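Local coordinates for initiator protein NS1 (Human bocavirus, PDB 4KW3), which probably nicks one DNA strand at the viral origin to start rolling-circle replication, this chain being its N-terminal origin-recognition and nuclease domain, at residues H35-H40 and Q147-L152; L69-F74 and Y242-I247; A81-T86 and C101-Q106; S132-F137 and G183-L188. One frame throughout, in Å; residues are numbered along the deposited sequence.

Contact 1 (H35-H40 and Q147-L152); sequences HALLAH and QRCKSL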
loop_
_atom_site.group_PDB
_atom_site.type_symbol
_atom_site.label_atom_id
_atom_site.label_comp_id
_atom_site.label_asym_id
_atom_site.label_seq_id
_atom_site.Cartn_x
_atom_site.Cartn_y
_atom_site.Cartn_z
ATOM N N HIS A 35 4.007 -11.919 -8.308
ATOM C CA HIS A 35 5.112 -11.292 -9.041
ATOM C C HIS A 35 4.719 -11.169 -10.505
ATOM O O HIS A 35 4.945 -10.128 -11.122
ATOM C CB HIS A 35 6.431 -12.093 -8.948
ATOM C CG HIS A 35 6.956 -12.266 -7.556
ATOM N ND1 HIS A 35 7.876 -13.234 -7.228
ATOM C CD2 HIS A 35 6.683 -11.603 -6.409
ATOM C CE1 HIS A 35 8.144 -13.167 -5.938
ATOM N NE2 HIS A 35 7.431 -12.186 -5.416
ATOM N N ALA A 36 4.114 -12.232 -11.044
ATOM C CA ALA A 36 3.774 -12.283 -12.455
ATOM C C ALA A 36 2.522 -11.455 -12.781
ATOM O O ALA A 36 2.516 -10.672 -13.745
ATOM C CB ALA A 36 3.590 -13.739 -12.892
ATOM N N LEU A 37 1.477 -11.625 -11.969
ATOM C CA LEU A 37 0.207 -10.925 -12.183
ATOM C C LEU A 37 0.325 -9.400 -12.009
ATOM O O LEU A 37 -0.299 -8.637 -12.747
ATOM C CB LEU A 37 -0.888 -11.505 -11.285
ATOM C CG LEU A 37 -1.476 -12.876 -11.648
ATOM C CD1 LEU A 37 -2.337 -13.428 -10.502
ATOM C CD2 LEU A 37 -2.280 -12.826 -12.940
ATOM N N LEU A 38 1.110 -8.957 -11.026
ATOM C CA LEU A 38 1.210 -7.529 -10.722
ATOM C C LEU A 38 2.493 -6.855 -11.209
ATOM O O LEU A 38 2.505 -5.648 -11.459
ATOM C CB LEU A 38 1.076 -7.287 -9.213
ATOM C CG LEU A 38 -0.179 -7.869 -8.572
ATOM C CD1 LEU A 38 -0.216 -7.520 -7.100
ATOM C CD2 LEU A 38 -1.438 -7.390 -9.293
ATOM N N ALA A 39 3.569 -7.624 -11.346
ATOM C CA ALA A 39 4.884 -7.040 -11.612
ATOM C C ALA A 39 5.617 -7.847 -12.671
ATOM O O ALA A 39 6.781 -8.244 -12.488
ATOM C CB ALA A 39 5.702 -6.979 -10.326
ATOM N N HIS A 40 4.922 -8.117 -13.769
ATOM C CA HIS A 40 5.533 -8.890 -14.818
ATOM C C HIS A 40 6.803 -8.187 -15.303
ATOM O O HIS A 40 6.795 -6.977 -15.554
ATOM C CB HIS A 40 4.566 -9.117 -15.967
ATOM C CG HIS A 40 5.120 -10.012 -17.022
ATOM N ND1 HIS A 40 5.834 -11.153 -16.719
ATOM C CD2 HIS A 40 5.110 -9.917 -18.372
ATOM C CE1 HIS A 40 6.214 -11.737 -17.840
ATOM N NE2 HIS A 40 5.790 -11.005 -18.855
ATOM N N GLN A 147 -7.295 -5.110 -13.772
ATOM C CA GLN A 147 -6.795 -4.527 -15.016
ATOM C C GLN A 147 -5.276 -4.724 -15.167
ATOM O O GLN A 147 -4.767 -4.968 -16.273
ATOM C CB GLN A 147 -7.181 -3.050 -15.107
ATOM C CG GLN A 147 -6.412 -2.275 -16.146
ATOM C CD GLN A 147 -7.294 -1.684 -17.206
ATOM O OE1 GLN A 147 -7.264 -0.475 -17.431
ATOM N NE2 GLN A 147 -8.086 -2.526 -17.876
ATOM N N ARG A 148 -4.560 -4.587 -14.054
ATOM C CA ARG A 148 -3.116 -4.761 -14.044
ATOM C C ARG A 148 -2.763 -6.224 -14.330
ATOM O O ARG A 148 -1.823 -6.507 -15.088
ATOM C CB ARG A 148 -2.519 -4.304 -12.707
ATOM C CG ARG A 148 -1.046 -4.550 -12.620
ATOM C CD ARG A 148 -0.270 -3.639 -13.556
ATOM N NE ARG A 148 0.952 -4.301 -14.013
ATOM C CZ ARG A 148 2.150 -3.729 -14.097
ATOM N NH1 ARG A 148 2.329 -2.468 -13.715
ATOM N NH2 ARG A 148 3.182 -4.439 -14.542
ATOM N N CYS A 149 -3.545 -7.142 -13.754
ATOM C CA CYS A 149 -3.383 -8.576 -14.006
ATOM C C CYS A 149 -3.410 -8.924 -15.480
ATOM O O CYS A 149 -2.687 -9.804 -15.932
ATOM C CB CYS A 149 -4.494 -9.380 -13.316
ATOM S SG CYS A 149 -4.274 -9.533 -11.531
ATOM N N LYS A 150 -4.251 -8.229 -16.226
ATOM C CA LYS A 150 -4.430 -8.511 -17.635
ATOM C C LYS A 150 -3.208 -8.115 -18.484
ATOM O O LYS A 150 -3.060 -8.590 -19.610
ATOM C CB LYS A 150 -5.706 -7.848 -18.140
ATOM C CG LYS A 150 -6.958 -8.528 -17.645
ATOM C CD LYS A 150 -8.157 -7.688 -17.990
ATOM C CE LYS A 150 -9.405 -8.235 -17.359
ATOM N NZ LYS A 150 -10.485 -7.241 -17.516
ATOM N N SER A 151 -2.360 -7.223 -17.968
ATOM C CA SER A 151 -1.165 -6.813 -18.718
ATOM C C SER A 151 -0.218 -8.001 -18.972
ATOM O O SER A 151 0.428 -8.083 -20.032
ATOM C CB SER A 151 -0.433 -5.661 -18.030
ATOM O OG SER A 151 0.135 -6.098 -16.819
ATOM N N LEU A 152 -0.190 -8.936 -18.021
ATOM C CA LEU A 152 0.532 -10.194 -18.194
ATOM C C LEU A 152 0.097 -10.906 -19.473
ATOM O O LEU A 152 0.907 -11.550 -20.131
ATOM C CB LEU A 152 0.299 -11.113 -16.994
ATOM C CG LEU A 152 0.933 -12.503 -17.080
ATOM C CD1 LEU A 152 2.427 -12.369 -17.292
ATOM C CD2 LEU A 152 0.631 -13.338 -15.829
HETATM O O HOH W 1 1.518 -7.763 -14.825
#
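Two helix C-terminal regions meet here: the last turn of helix 31-38 with the residues after it, and the C-terminal part of helix 134-149 with the helically wound residues up to Leu152. Leu37 and Cys149 are the nearest pair, their CA atoms 4.7 Å apart, and Leu37 O receives a CA-H...O contact from Cys149 CA at 3.3 Å. Beside it the Cys149 sulfur lies against Leu37 CB and, from another side, Leu38 CD2. Leu152, with CG anti to the backbone N (chi1 177°), divides its branches: CD2 packs on Ala36 CB and Leu37 CD2, while CD1 sits over the centre of one face of the His40 ring, 3.6 Å from its centroid, a CH-pi contact. His40 ND1 is hydrogen-bonded to Glu43 OE1. The Arg148 chain bends at chi2 and chi3, laying one face of its guanidinium over Leu38 O without a hydrogen bond. A water donates to Leu37 O and to Ser151 OG, each at 2.9 Å, and Ser151 OG donates to Arg148 O. Helix 160-177 adds Ile165 and Phe166 to the apolar side. Apolar packing, with one water bridging the Leu37 carbonyl and Ser151 hydroxyl, thus joins the C-terminal parts of two helices away from the predicted metal site.

Contact 2 (L69-F74 and Y242-I247); sequences LEDRHF and YSHTLI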
loop_
_atom_site.group_PDB
_atom_site.type_symbol
_atom_site.label_atom_id
_atom_site.label_comp_id
_atom_site.label_asym_id
_atom_site.label_seq_id
_atom_site.Cartn_x
_atom_site.Cartn_y
_atom_site.Cartn_z
ATOM N N LEU A 69 14.590 -2.696 -9.147
ATOM C CA LEU A 69 13.242 -3.034 -8.705
ATOM C C LEU A 69 12.457 -1.855 -8.170
ATOM O O LEU A 69 11.261 -1.972 -7.956
ATOM C CB LEU A 69 13.310 -4.106 -7.620
ATOM C CG LEU A 69 13.546 -5.505 -8.168
ATOM C CD1 LEU A 69 13.725 -6.534 -7.041
ATOM C CD2 LEU A 69 12.394 -5.848 -9.073
ATOM N N GLU A 70 13.117 -0.711 -8.045
ATOM C CA GLU A 70 12.662 0.366 -7.158
ATOM C C GLU A 70 11.191 0.791 -7.189
ATOM O O GLU A 70 10.583 0.917 -6.116
ATOM C CB GLU A 70 13.577 1.577 -7.332
ATOM C CG GLU A 70 13.271 2.741 -6.423
ATOM C CD GLU A 70 13.972 4.004 -6.874
ATOM O OE1 GLU A 70 14.943 3.890 -7.656
ATOM O OE2 GLU A 70 13.559 5.105 -6.450
ATOM N N ASP A 71 10.586 0.980 -8.355
ATOM C CA ASP A 71 9.139 1.295 -8.358
ATOM C C ASP A 71 8.284 0.210 -9.019
ATOM O O ASP A 71 7.138 0.445 -9.371
ATOM C CB ASP A 71 8.871 2.648 -9.023
ATOM C CG ASP A 71 9.403 3.821 -8.211
ATOM O OD1 ASP A 71 9.625 3.685 -6.985
ATOM O OD2 ASP A 71 9.647 4.884 -8.818
ATOM N N ARG A 72 8.861 -0.971 -9.194
ATOM C CA ARG A 72 8.305 -1.989 -10.062
ATOM C C ARG A 72 7.924 -3.277 -9.340
ATOM O O ARG A 72 7.289 -4.147 -9.937
ATOM C CB ARG A 72 9.322 -2.356 -11.160
ATOM C CG ARG A 72 9.853 -1.216 -12.012
ATOM C CD ARG A 72 11.094 -1.662 -12.822
ATOM N NE ARG A 72 10.902 -2.947 -13.506
ATOM C CZ ARG A 72 11.693 -4.014 -13.374
ATOM N NH1 ARG A 72 12.760 -3.976 -12.587
ATOM N NH2 ARG A 72 11.420 -5.129 -14.037
ATOM N N HIS A 73 8.374 -3.460 -8.103
ATOM C CA HIS A 73 8.068 -4.728 -7.436
ATOM C C HIS A 73 6.581 -4.767 -7.084
ATOM O O HIS A 73 5.922 -3.724 -7.037
ATOM C CB HIS A 73 8.925 -4.945 -6.199
ATOM C CG HIS A 73 8.677 -3.941 -5.117
ATOM N ND1 HIS A 73 9.345 -2.736 -5.050
ATOM C CD2 HIS A 73 7.819 -3.955 -4.069
ATOM C CE1 HIS A 73 8.927 -2.061 -4.000
ATOM N NE2 HIS A 73 7.992 -2.773 -3.393
ATOM N N PHE A 74 6.061 -5.964 -6.834
ATOM C CA PHE A 74 4.618 -6.151 -6.817
ATOM C C PHE A 74 3.930 -5.303 -5.755
ATOM O O PHE A 74 2.863 -4.748 -6.001
ATOM C CB PHE A 74 4.232 -7.631 -6.702
ATOM C CG PHE A 74 4.409 -8.216 -5.322
ATOM C CD1 PHE A 74 5.664 -8.600 -4.870
ATOM C CD2 PHE A 74 3.308 -8.419 -4.488
ATOM C CE1 PHE A 74 5.828 -9.167 -3.612
ATOM C CE2 PHE A 74 3.465 -8.972 -3.213
ATOM C CZ PHE A 74 4.724 -9.352 -2.775
ATOM N N TYR A 242 7.231 -2.147 5.638
ATOM C CA TYR A 242 6.440 -1.591 4.544
ATOM C C TYR A 242 7.078 -2.055 3.255
ATOM O O TYR A 242 8.273 -2.373 3.216
ATOM C CB TYR A 242 6.402 -0.049 4.576
ATOM C CG TYR A 242 7.663 0.566 4.049
ATOM C CD1 TYR A 242 8.795 0.669 4.861
ATOM C CD2 TYR A 242 7.757 1.007 2.725
ATOM C CE1 TYR A 242 9.952 1.214 4.385
ATOM C CE2 TYR A 242 8.946 1.540 2.239
ATOM C CZ TYR A 242 10.035 1.641 3.078
ATOM O OH TYR A 242 11.213 2.178 2.624
ATOM N N SER A 243 6.293 -2.008 2.184
ATOM C CA SER A 243 6.792 -2.366 0.865
ATOM C C SER A 243 7.038 -1.131 0.011
ATOM O O SER A 243 8.070 -1.023 -0.649
ATOM C CB SER A 243 5.804 -3.298 0.162
ATOM O OG SER A 243 6.180 -3.456 -1.182
ATOM N N HIS A 244 6.078 -0.210 0.031
ATOM C CA HIS A 244 6.104 0.969 -0.837
ATOM C C HIS A 244 5.164 2.043 -0.328
ATOM O O HIS A 244 4.096 1.748 0.189
ATOM C CB HIS A 244 5.688 0.595 -2.252
ATOM C CG HIS A 244 6.026 1.636 -3.270
ATOM N ND1 HIS A 244 7.320 1.898 -3.661
ATOM C CD2 HIS A 244 5.241 2.484 -3.972
ATOM C CE1 HIS A 244 7.319 2.861 -4.559
ATOM N NE2 HIS A 244 6.069 3.227 -4.771
ATOM N N THR A 245 5.559 3.296 -0.487
ATOM C CA THR A 245 4.802 4.411 0.072
ATOM C C THR A 245 4.579 5.508 -0.955
ATOM O O THR A 245 5.530 5.995 -1.570
ATOM C CB THR A 245 5.537 4.967 1.293
ATOM O OG1 THR A 245 5.623 3.921 2.241
ATOM C CG2 THR A 245 4.776 6.100 1.943
ATOM N N LEU A 246 3.319 5.873 -1.159
ATOM C CA LEU A 246 2.980 6.962 -2.081
ATOM C C LEU A 246 2.397 8.145 -1.330
ATOM O O LEU A 246 1.449 7.998 -0.555
ATOM C CB LEU A 246 2.008 6.490 -3.152
ATOM C CG LEU A 246 2.623 5.580 -4.218
ATOM C CD1 LEU A 246 1.539 5.015 -5.131
ATOM C CD2 LEU A 246 3.661 6.367 -5.026
ATOM N N ILE A 247 3.007 9.311 -1.516
ATOM C CA ILE A 247 2.463 10.542 -0.966
ATOM C C ILE A 247 1.975 11.416 -2.125
ATOM O O ILE A 247 2.774 11.921 -2.914
ATOM C CB ILE A 247 3.500 11.295 -0.126
ATOM C CG1 ILE A 247 4.133 10.348 0.888
ATOM C CG2 ILE A 247 2.858 12.498 0.585
ATOM C CD1 ILE A 247 5.299 10.935 1.626
#
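The backbones stay well apart, the nearest CA atoms being those of Asp71 and His244 at 8.1 Å, so side chains must bridge the loop 69-74 and the segment 242-247 on the broken strand 241-247. In this nuclease domain that strand pairs antiparallel with strand 101-109 in the central sheet, and the loop leads into helix 74-94, with His73 at its N-cap position. The His73 CG stands in the crowded position between backbone N and carbonyl carbon (chi1 64°), and the ring reaches across to Ser243. There NE2 makes a hydrogen bond with Ser243 OG at 2.9 Å, in which either could be the donor, and a weak, bent one to Ser243 O at 3.3 Å. Ser243 lies about 6 Å, side chain to side chain, from Glu108, a predicted metal ligand, so the contact borders the probable nuclease site. Next along the strand, His244 has CG anti to its backbone N and rests against Ala76 and Cys79 of helix 74-94. The His73 and His244 ring planes are 80° apart, their centroids 5.9 Å from each other. At the edge of the His244 ring, CE1 approaches Asp71 OD1 at 3.4 Å, carboxylate and ring planes 74° apart.

Contact 3 (A81-T86 and C101-Q106); sequences AVYMAT and CDIIVQ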
loop_
_atom_site.group_PDB
_atom_site.type_symbol
_atom_site.label_atom_id
_atom_site.label_comp_id
_atom_site.label_asym_id
_atom_site.label_seq_id
_atom_site.Cartn_x
_atom_site.Cartn_y
_atom_site.Cartn_z
ATOM N N ALA A 81 -1.858 0.948 -7.647
ATOM C CA ALA A 81 -3.212 0.555 -8.003
ATOM C C ALA A 81 -4.214 1.164 -7.017
ATOM O O ALA A 81 -5.192 1.811 -7.418
ATOM C CB ALA A 81 -3.333 -0.966 -8.027
ATOM N N VAL A 82 -3.953 0.952 -5.729
ATOM C CA VAL A 82 -4.796 1.481 -4.669
ATOM C C VAL A 82 -4.878 3.013 -4.719
ATOM O O VAL A 82 -5.970 3.585 -4.589
ATOM C CB VAL A 82 -4.308 0.995 -3.276
ATOM C CG1 VAL A 82 -5.047 1.704 -2.171
ATOM C CG2 VAL A 82 -4.501 -0.511 -3.140
ATOM N N TYR A 83 -3.738 3.667 -4.945
ATOM C CA TYR A 83 -3.700 5.120 -5.107
ATOM C C TYR A 83 -4.595 5.589 -6.279
ATOM O O TYR A 83 -5.420 6.500 -6.126
ATOM C CB TYR A 83 -2.261 5.637 -5.290
ATOM C CG TYR A 83 -2.207 7.137 -5.473
ATOM C CD1 TYR A 83 -2.340 7.711 -6.729
ATOM C CD2 TYR A 83 -2.065 7.982 -4.382
ATOM C CE1 TYR A 83 -2.340 9.084 -6.886
ATOM C CE2 TYR A 83 -2.059 9.349 -4.533
ATOM C CZ TYR A 83 -2.191 9.891 -5.783
ATOM O OH TYR A 83 -2.180 11.254 -5.930
ATOM N N MET A 84 -4.403 5.004 -7.455
ATOM C CA MET A 84 -5.293 5.304 -8.570
ATOM C C MET A 84 -6.785 5.104 -8.216
ATOM O O MET A 84 -7.623 5.959 -8.530
ATOM C CB MET A 84 -4.911 4.494 -9.811
ATOM C CG MET A 84 -3.596 4.986 -10.466
ATOM S SD MET A 84 -3.183 4.132 -12.010
ATOM C CE MET A 84 -2.736 2.501 -11.428
ATOM N N ALA A 85 -7.104 3.985 -7.563
ATOM C CA ALA A 85 -8.469 3.710 -7.142
ATOM C C ALA A 85 -9.006 4.787 -6.188
ATOM O O ALA A 85 -10.173 5.181 -6.295
ATOM C CB ALA A 85 -8.578 2.325 -6.526
ATOM N N THR A 86 -8.146 5.268 -5.288
ATOM C CA THR A 86 -8.513 6.302 -4.320
ATOM C C THR A 86 -8.832 7.619 -5.030
ATOM O O THR A 86 -9.769 8.336 -4.668
ATOM C CB THR A 86 -7.378 6.572 -3.294
ATOM O OG1 THR A 86 -7.031 5.368 -2.602
ATOM C CG2 THR A 86 -7.809 7.607 -2.277
ATOM N N CYS A 101 -7.896 16.658 -3.147
ATOM C CA CYS A 101 -7.749 15.780 -1.996
ATOM C C CYS A 101 -6.293 15.502 -1.671
ATOM O O CYS A 101 -5.411 15.701 -2.489
ATOM C CB CYS A 101 -8.437 14.455 -2.282
ATOM S SG CYS A 101 -7.831 13.734 -3.790
ATOM N N ASP A 102 -6.040 15.025 -0.466
ATOM C CA ASP A 102 -4.726 14.519 -0.152
ATOM C C ASP A 102 -4.825 13.023 0.052
ATOM O O ASP A 102 -5.798 12.531 0.642
ATOM C CB ASP A 102 -4.128 15.218 1.071
ATOM C CG ASP A 102 -3.699 16.648 0.774
ATOM O OD1 ASP A 102 -2.737 16.813 -0.011
ATOM O OD2 ASP A 102 -4.291 17.599 1.349
ATOM N N ILE A 103 -3.839 12.299 -0.471
ATOM C CA ILE A 103 -3.855 10.843 -0.391
ATOM C C ILE A 103 -2.470 10.291 -0.055
ATOM O O ILE A 103 -1.490 10.588 -0.744
ATOM C CB ILE A 103 -4.319 10.220 -1.733
ATOM C CG1 ILE A 103 -5.732 10.699 -2.088
ATOM C CG2 ILE A 103 -4.256 8.681 -1.679
ATOM C CD1 ILE A 103 -6.099 10.491 -3.523
ATOM N N ILE A 104 -2.395 9.490 1.006
ATOM C CA ILE A 104 -1.218 8.664 1.256
ATOM C C ILE A 104 -1.617 7.184 1.185
ATOM O O ILE A 104 -2.676 6.795 1.709
ATOM C CB ILE A 104 -0.586 8.963 2.608
ATOM C CG1 ILE A 104 -0.075 10.412 2.637
ATOM C CG2 ILE A 104 0.539 7.930 2.911
ATOM C CD1 ILE A 104 0.258 10.943 4.051
ATOM N N VAL A 105 -0.792 6.375 0.515
ATOM C CA VAL A 105 -1.009 4.932 0.438
ATOM C C VAL A 105 0.302 4.238 0.774
ATOM O O VAL A 105 1.379 4.653 0.324
ATOM C CB VAL A 105 -1.553 4.451 -0.964
ATOM C CG1 VAL A 105 -1.643 2.928 -1.041
ATOM C CG2 VAL A 105 -2.918 5.023 -1.258
ATOM N N GLN A 106 0.206 3.203 1.602
ATOM C CA GLN A 106 1.357 2.381 1.934
ATOM C C GLN A 106 0.983 0.898 1.933
ATOM O O GLN A 106 0.093 0.463 2.669
ATOM C CB GLN A 106 1.919 2.774 3.294
ATOM C CG GLN A 106 3.146 1.980 3.728
ATOM C CD GLN A 106 3.893 2.658 4.867
ATOM O OE1 GLN A 106 4.466 3.742 4.693
ATOM N NE2 GLN A 106 3.875 2.033 6.040
#
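Tyr83 holds CG anti to its backbone N (chi1 179°), which brings the ring obliquely across Ile103, whereas Ile103 sets CG1 anti to its carbonyl carbon (chi1 -60°), turning CG2 to the tyrosine, and its extended chi2 carries CD1 to Thr86. The two elements are helix 74-94 and strand 101-109, running nearly antiparallel, with their local axes 154° apart in direction and 8.5 Å apart at closest approach. Ile103 and Val105, two residues apart on the strand, both direct their CB toward the helix, while the CB of Ile104 between them points away. Ile103 CG2 meets Tyr83 CD2 at 3.5 Å, obliquely to the ring. Thr86 and Ile103 reach toward each other tip to tip, Thr86 CG2 lying 3.6 Å from Ile103 CD1. Val105 splits its methyls: CG1 packs against Val82 CG1 at 3.8 Å, and CG2 lies over the backbone at Tyr83 CA and near the plane of its ring, at the edge. The Thr86 hydroxyl is turned back to its own helix, OG1 donating to Val82 O at 2.9 Å from above the carbonyl plane; the same oxygen accepts from Thr86 N. Helix 134-149 adds Phe137 and Ile141 around these side chains, and strand 114-122, carrying the predicted metal ligands His115 and His117, adds Ile118. The two segments thus meet through apolar packing, with no hydrogen bond between them.

Contact 4 (S132-F137 and G183-L188); sequences SSCAQF and GNMQIL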
loop_
_atom_site.group_PDB
_atom_site.type_symbol
_atom_site.label_atom_id
_atom_site.label_comp_id
_atom_site.label_asym_id
_atom_site.label_seq_id
_atom_site.Cartn_x
_atom_site.Cartn_y
_atom_site.Cartn_z
ATOM N N SER A 132 -19.543 3.808 4.969
ATOM C CA SER A 132 -20.436 3.172 3.998
ATOM C C SER A 132 -19.798 3.082 2.609
ATOM O O SER A 132 -20.264 2.328 1.746
ATOM C CB SER A 132 -21.769 3.924 3.920
ATOM O OG SER A 132 -21.601 5.195 3.309
ATOM N N SER A 133 -18.720 3.837 2.399
ATOM C CA SER A 133 -18.067 3.842 1.104
ATOM C C SER A 133 -17.090 2.698 0.958
ATOM O O SER A 133 -16.488 2.558 -0.094
ATOM C CB SER A 133 -17.364 5.160 0.826
ATOM O OG SER A 133 -18.299 6.210 0.813
ATOM N N CYS A 134 -16.930 1.898 2.010
ATOM C CA CYS A 134 -16.024 0.761 1.968
ATOM C C CYS A 134 -16.190 -0.174 0.758
ATOM O O CYS A 134 -15.215 -0.487 0.090
ATOM C CB CYS A 134 -16.076 -0.053 3.264
ATOM S SG CYS A 134 -15.076 0.626 4.587
ATOM N N ALA A 135 -17.405 -0.635 0.484
ATOM C CA ALA A 135 -17.603 -1.584 -0.616
ATOM C C ALA A 135 -17.265 -0.971 -1.981
ATOM O O ALA A 135 -16.608 -1.598 -2.822
ATOM C CB ALA A 135 -19.020 -2.137 -0.605
ATOM N N GLN A 136 -17.713 0.260 -2.181
ATOM C CA GLN A 136 -17.440 0.996 -3.396
ATOM C C GLN A 136 -15.929 1.140 -3.585
ATOM O O GLN A 136 -15.402 0.882 -4.670
ATOM C CB GLN A 136 -18.117 2.363 -3.312
ATOM C CG GLN A 136 -17.895 3.290 -4.479
ATOM C CD GLN A 136 -18.311 4.724 -4.176
ATOM O OE1 GLN A 136 -18.579 5.081 -3.025
ATOM N NE2 GLN A 136 -18.406 5.543 -5.219
ATOM N N PHE A 137 -15.245 1.537 -2.515
ATOM C CA PHE A 137 -13.806 1.741 -2.525
ATOM C C PHE A 137 -13.123 0.417 -2.853
ATOM O O PHE A 137 -12.224 0.364 -3.696
ATOM C CB PHE A 137 -13.339 2.276 -1.168
ATOM C CG PHE A 137 -11.994 2.967 -1.202
ATOM C CD1 PHE A 137 -11.212 2.967 -2.357
ATOM C CD2 PHE A 137 -11.509 3.615 -0.070
ATOM C CE1 PHE A 137 -9.972 3.608 -2.388
ATOM C CE2 PHE A 137 -10.271 4.238 -0.088
ATOM C CZ PHE A 137 -9.502 4.244 -1.252
ATOM N N GLY A 183 -14.742 -8.247 4.779
ATOM C CA GLY A 183 -13.807 -7.763 5.782
ATOM C C GLY A 183 -12.476 -7.267 5.233
ATOM O O GLY A 183 -11.594 -6.876 5.993
ATOM N N ASN A 184 -12.338 -7.279 3.910
ATOM C CA ASN A 184 -11.097 -6.907 3.234
ATOM C C ASN A 184 -10.994 -5.430 2.909
ATOM O O ASN A 184 -10.044 -4.988 2.266
ATOM C CB ASN A 184 -10.942 -7.723 1.961
ATOM C CG ASN A 184 -10.983 -9.191 2.234
ATOM O OD1 ASN A 184 -10.115 -9.720 2.918
ATOM N ND2 ASN A 184 -12.003 -9.859 1.730
ATOM N N MET A 185 -12.005 -4.673 3.306
ATOM C CA MET A 185 -11.939 -3.224 3.192
ATOM C C MET A 185 -12.581 -2.663 4.456
ATOM O O MET A 185 -13.789 -2.801 4.664
ATOM C CB MET A 185 -12.665 -2.723 1.929
ATOM C CG MET A 185 -12.362 -1.273 1.608
ATOM S SD MET A 185 -10.577 -1.084 1.403
ATOM C CE MET A 185 -10.441 0.633 1.040
ATOM N N GLN A 186 -11.774 -2.060 5.320
ATOM C CA GLN A 186 -12.308 -1.565 6.583
ATOM C C GLN A 186 -11.837 -0.158 6.844
ATOM O O GLN A 186 -10.751 0.223 6.400
ATOM C CB GLN A 186 -11.936 -2.493 7.740
ATOM C CG GLN A 186 -12.544 -3.887 7.580
ATOM C CD GLN A 186 -12.423 -4.726 8.822
ATOM O OE1 GLN A 186 -12.847 -4.310 9.892
ATOM N NE2 GLN A 186 -11.841 -5.911 8.693
ATOM N N ILE A 187 -12.678 0.628 7.514
ATOM C CA ILE A 187 -12.271 1.958 7.946
ATOM C C ILE A 187 -11.726 1.861 9.386
ATOM O O ILE A 187 -12.256 1.119 10.202
ATOM C CB ILE A 187 -13.450 2.954 7.842
ATOM C CG1 ILE A 187 -12.993 4.395 8.070
ATOM C CG2 ILE A 187 -14.602 2.599 8.785
ATOM C CD1 ILE A 187 -13.964 5.424 7.475
ATOM N N LEU A 188 -10.655 2.588 9.699
ATOM C CA LEU A 188 -10.176 2.633 11.079
ATOM C C LEU A 188 -10.996 3.565 11.952
ATOM O O LEU A 188 -11.111 4.757 11.680
ATOM C CB LEU A 188 -8.713 3.046 11.168
ATOM C CG LEU A 188 -7.739 2.100 10.481
ATOM C CD1 LEU A 188 -6.329 2.463 10.908
ATOM C CD2 LEU A 188 -8.099 0.653 10.797
#
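Helix 134-149 packs by its first turn on strand 185-191 of the central sheet, a helix-on-sheet contact of the nuclease domain. The tight part is carried by Cys134, Phe137 and Met185. Met185 has CG anti to its backbone N (chi1 -167°), then bends at chi2 (58°) and runs out straight, so that its chain passes beside the Cys134 carbonyl and ends over the Phe137 ring. CE lies above one face, offset toward the rim, 3.8 Å from the centroid in a CH-pi contact. The sulfur stands farther back and oblique at 5.4 Å from the same centroid, completing a Met-aromatic pair. Phe137 is further packed edge-to-face by Tyr18 of the neighbouring strand 15-21, and Tyr138 and Ile141 of the helix also touch Met185. The Met185 side chain is about 9 Å from that of His115, a predicted metal ligand. One turn earlier on the helix than Phe137, Cys134 CB meets Met185 CG at 4.2 Å, and the Cys134 SG lies by the strand backbone near Ile187 N. Ile187 itself touches only lightly, through CB at 4.3 Å from Cys134 SG. On the solvent side the contact thins out. The exposed Gln186 points its CB away from the helix, and its NE2 donates to a lone pair of Gly183 O at 2.9 Å, close to straight at 158°.

How the contacts relate
From the N terminus, residues 35-40 open contact 1, which closes at 147-152 after a long excursion. Before it closes, 69-74 open contact 2, which closes last, at 242-247, so the two cross; they also touch, Ala39 and His35 packing on the residues around Phe74. Contact 3 (81-86 with 101-106) is the shortest loop and nests inside both. Contact 4 opens at 132-137, inside contact 1, and closes at 183-188, crossing contact 1 while nesting within contact 2. Contacts 2 and 3 meet through adjacent strands of the central sheet, and contacts 3 and 4 through Thr86 and Phe137. Contacts 1 and 4 use opposite ends of helix 134-149.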